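Local coordinates for protein aphrodisin (Mesocricetus auratus, PDB 1E5P) that acts as an aphrodisiac pheromone of the lipocalin family, eliciting copulatory behaviour in male hamsters, at residues Ile47-Ile52 against Thr60-Tyr65. Sequence-based numbering, arbitrary orientation.
Sequences ITFYVI and TTVIGY
Four backbone hydrogen bonds join Ile47-Ile52 to Thr60-Tyr65 as neighbouring antiparallel strands of a hairpin in the lipocalin beta-barrel, the segment axes 4.8 Å apart at closest with 139° between their N-to-C directions. Ile47 with Val62 and Phe49 with Thr60 form hydrogen-bonded pairs; the straightest bond, 169° at the hydrogen, runs 2.8 Å from Ile47 N to Val62 O. Between them Thr48 and Thr61 make a non-hydrogen-bonded pair, whose CA-H groups each point to a carbonyl across the gap, Thr61 CA to Ile47 O and Thr48 CA to Thr60 O.

How one ring can knit two strands together is illustrated by Phe49. Its CG sits in the crowded position between backbone N and carbonyl carbon (chi1 61°), which swings the ring across the partner strand and over Thr60. Thr60 CB lies 3.8 Å from the centroid of the Phe49 ring, a CH-pi contact over one face, while Thr60 CG2 comes within 3.3 Å of Phe49 CZ. The hydroxyl of Thr60 bonds through OG1 to Ser58 O, earlier in its own strand. Both methyls of Val62 meet the ring's rim, Val62 CG2 at 3.8 Å from Phe49 CE1. Phe76 meets the Phe49 ring edge-to-face. An alanine in place of Phe49 would probably cost Thr60 the ring face and Val62 the ring edge, and loosen the packing on that side of the sheet.

On the other face Thr48 and Thr61 stand side by side, with Thr48 OG1 3.5 Å from Thr61 CG2. Thr61 is exposed whereas Ile47 and Phe49 are buried, consistent with the Phe49 face lining the barrel interior. Thr60 thus divides its chemistry, hydroxyl to the Ser58 carbonyl, CB and methyl to the aromatic ring, so the cross-strand grip combines main-chain hydrogen bonding with apolar contact.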
loop_
_atom_site.group_PDB
_atom_site.type_symbol
_atom_site.label_atom_id
_atom_site.label_comp_id
_atom_site.label_asym_id
_atom_site.label_seq_id
_atom_site.Cartn_x
_atom_site.Cartn_y
_atom_site.Cartn_z
ATOM N N ILE A 47 -3.723 0.530 -10.267
ATOM C CA ILE A 47 -4.231 0.627 -8.896
ATOM C C ILE A 47 -5.156 1.843 -8.821
ATOM O O ILE A 47 -4.729 2.907 -9.263
ATOM C CB ILE A 47 -3.068 0.786 -7.882
ATOM C CG1 ILE A 47 -2.152 -0.448 -7.986
ATOM C CG2 ILE A 47 -3.599 0.923 -6.474
ATOM C CD1 ILE A 47 -0.848 -0.357 -7.242
ATOM N N THR A 48 -6.361 1.627 -8.318
ATOM C CA THR A 48 -7.319 2.746 -8.158
ATOM C C THR A 48 -7.420 2.970 -6.635
ATOM O O THR A 48 -7.570 1.993 -5.924
ATOM C CB THR A 48 -8.682 2.335 -8.706
ATOM O OG1 THR A 48 -8.522 2.052 -10.114
ATOM C CG2 THR A 48 -9.712 3.460 -8.561
ATOM N N PHE A 49 -7.299 4.226 -6.249
ATOM C CA PHE A 49 -7.288 4.513 -4.811
ATOM C C PHE A 49 -7.671 5.960 -4.568
ATOM O O PHE A 49 -7.726 6.781 -5.496
ATOM C CB PHE A 49 -5.870 4.254 -4.259
ATOM C CG PHE A 49 -4.800 5.115 -4.875
ATOM C CD1 PHE A 49 -4.223 4.768 -6.092
ATOM C CD2 PHE A 49 -4.374 6.287 -4.268
ATOM C CE1 PHE A 49 -3.262 5.557 -6.691
ATOM C CE2 PHE A 49 -3.399 7.083 -4.842
ATOM C CZ PHE A 49 -2.820 6.708 -6.051
ATOM N N TYR A 50 -7.955 6.232 -3.297
ATOM C CA TYR A 50 -8.210 7.617 -2.911
ATOM C C TYR A 50 -7.058 8.133 -2.032
ATOM O O TYR A 50 -6.436 7.377 -1.278
ATOM C CB TYR A 50 -9.491 7.735 -2.042
ATOM C CG TYR A 50 -10.762 7.892 -2.848
ATOM C CD1 TYR A 50 -11.159 9.150 -3.302
ATOM C CD2 TYR A 50 -11.562 6.783 -3.140
ATOM C CE1 TYR A 50 -12.326 9.317 -4.031
ATOM C CE2 TYR A 50 -12.729 6.942 -3.864
ATOM C CZ TYR A 50 -13.093 8.200 -4.313
ATOM O OH TYR A 50 -14.241 8.375 -5.046
ATOM N N VAL A 51 -6.794 9.413 -2.183
ATOM C CA VAL A 51 -5.932 10.138 -1.237
ATOM C C VAL A 51 -6.683 11.446 -0.911
ATOM O O VAL A 51 -7.514 11.881 -1.700
ATOM C CB VAL A 51 -4.545 10.510 -1.744
ATOM C CG1 VAL A 51 -3.665 9.274 -1.764
ATOM C CG2 VAL A 51 -4.580 11.243 -3.079
ATOM N N ILE A 52 -6.383 12.030 0.253
ATOM C CA ILE A 52 -6.988 13.344 0.534
ATOM C C ILE A 52 -5.968 14.402 0.123
ATOM O O ILE A 52 -4.821 14.365 0.599
ATOM C CB ILE A 52 -7.295 13.504 2.039
ATOM C CG1 ILE A 52 -8.251 12.428 2.507
ATOM C CG2 ILE A 52 -7.829 14.912 2.283
ATOM C CD1 ILE A 52 -9.568 12.326 1.808
ATOM N N THR A 60 -7.902 8.396 -7.725
ATOM C CA THR A 60 -6.700 8.358 -8.520
ATOM C C THR A 60 -6.422 6.990 -9.115
ATOM O O THR A 60 -6.790 5.976 -8.524
ATOM C CB THR A 60 -5.534 8.625 -7.494
ATOM O OG1 THR A 60 -5.869 9.778 -6.681
ATOM C CG2 THR A 60 -4.223 8.864 -8.188
ATOM N N THR A 61 -5.807 6.993 -10.311
ATOM C CA THR A 61 -5.333 5.726 -10.860
ATOM C C THR A 61 -3.850 5.886 -11.214
ATOM O O THR A 61 -3.421 6.956 -11.676
ATOM C CB THR A 61 -6.059 5.241 -12.124
ATOM O OG1 THR A 61 -5.954 6.256 -13.125
ATOM C CG2 THR A 61 -7.511 4.920 -11.829
ATOM N N VAL A 62 -3.062 4.861 -10.943
ATOM C CA VAL A 62 -1.669 4.821 -11.350
ATOM C C VAL A 62 -1.417 3.406 -11.916
ATOM O O VAL A 62 -2.193 2.486 -11.642
ATOM C CB VAL A 62 -0.643 5.068 -10.230
ATOM C CG1 VAL A 62 -0.778 6.478 -9.680
ATOM C CG2 VAL A 62 -0.769 4.033 -9.134
ATOM N N ILE A 63 -0.372 3.279 -12.705
ATOM C CA ILE A 63 -0.005 1.974 -13.254
ATOM C C ILE A 63 1.341 1.505 -12.704
ATOM O O ILE A 63 2.295 2.282 -12.730
ATOM C CB ILE A 63 0.068 2.000 -14.789
ATOM C CG1 ILE A 63 -1.243 2.484 -15.397
ATOM C CG2 ILE A 63 0.448 0.610 -15.320
ATOM C CD1 ILE A 63 -2.428 1.587 -15.156
ATOM N N GLY A 64 1.387 0.292 -12.176
ATOM C CA GLY A 64 2.641 -0.295 -11.714
ATOM C C GLY A 64 3.154 -1.205 -12.861
ATOM O O GLY A 64 2.376 -1.999 -13.396
ATOM N N TYR A 65 4.424 -1.079 -13.148
ATOM C CA TYR A 65 5.053 -1.830 -14.242
ATOM C C TYR A 65 6.042 -2.829 -13.668
ATOM O O TYR A 65 6.990 -2.437 -13.002
ATOM C CB TYR A 65 5.773 -0.849 -15.181
ATOM C CG TYR A 65 4.797 0.093 -15.872
ATOM C CD1 TYR A 65 4.122 -0.367 -16.993
ATOM C CD2 TYR A 65 4.541 1.366 -15.393
ATOM C CE1 TYR A 65 3.202 0.441 -17.649
ATOM C CE2 TYR A 65 3.626 2.191 -16.067
ATOM C CZ TYR A 65 2.972 1.712 -17.175
ATOM O OH TYR A 65 2.058 2.504 -17.833
#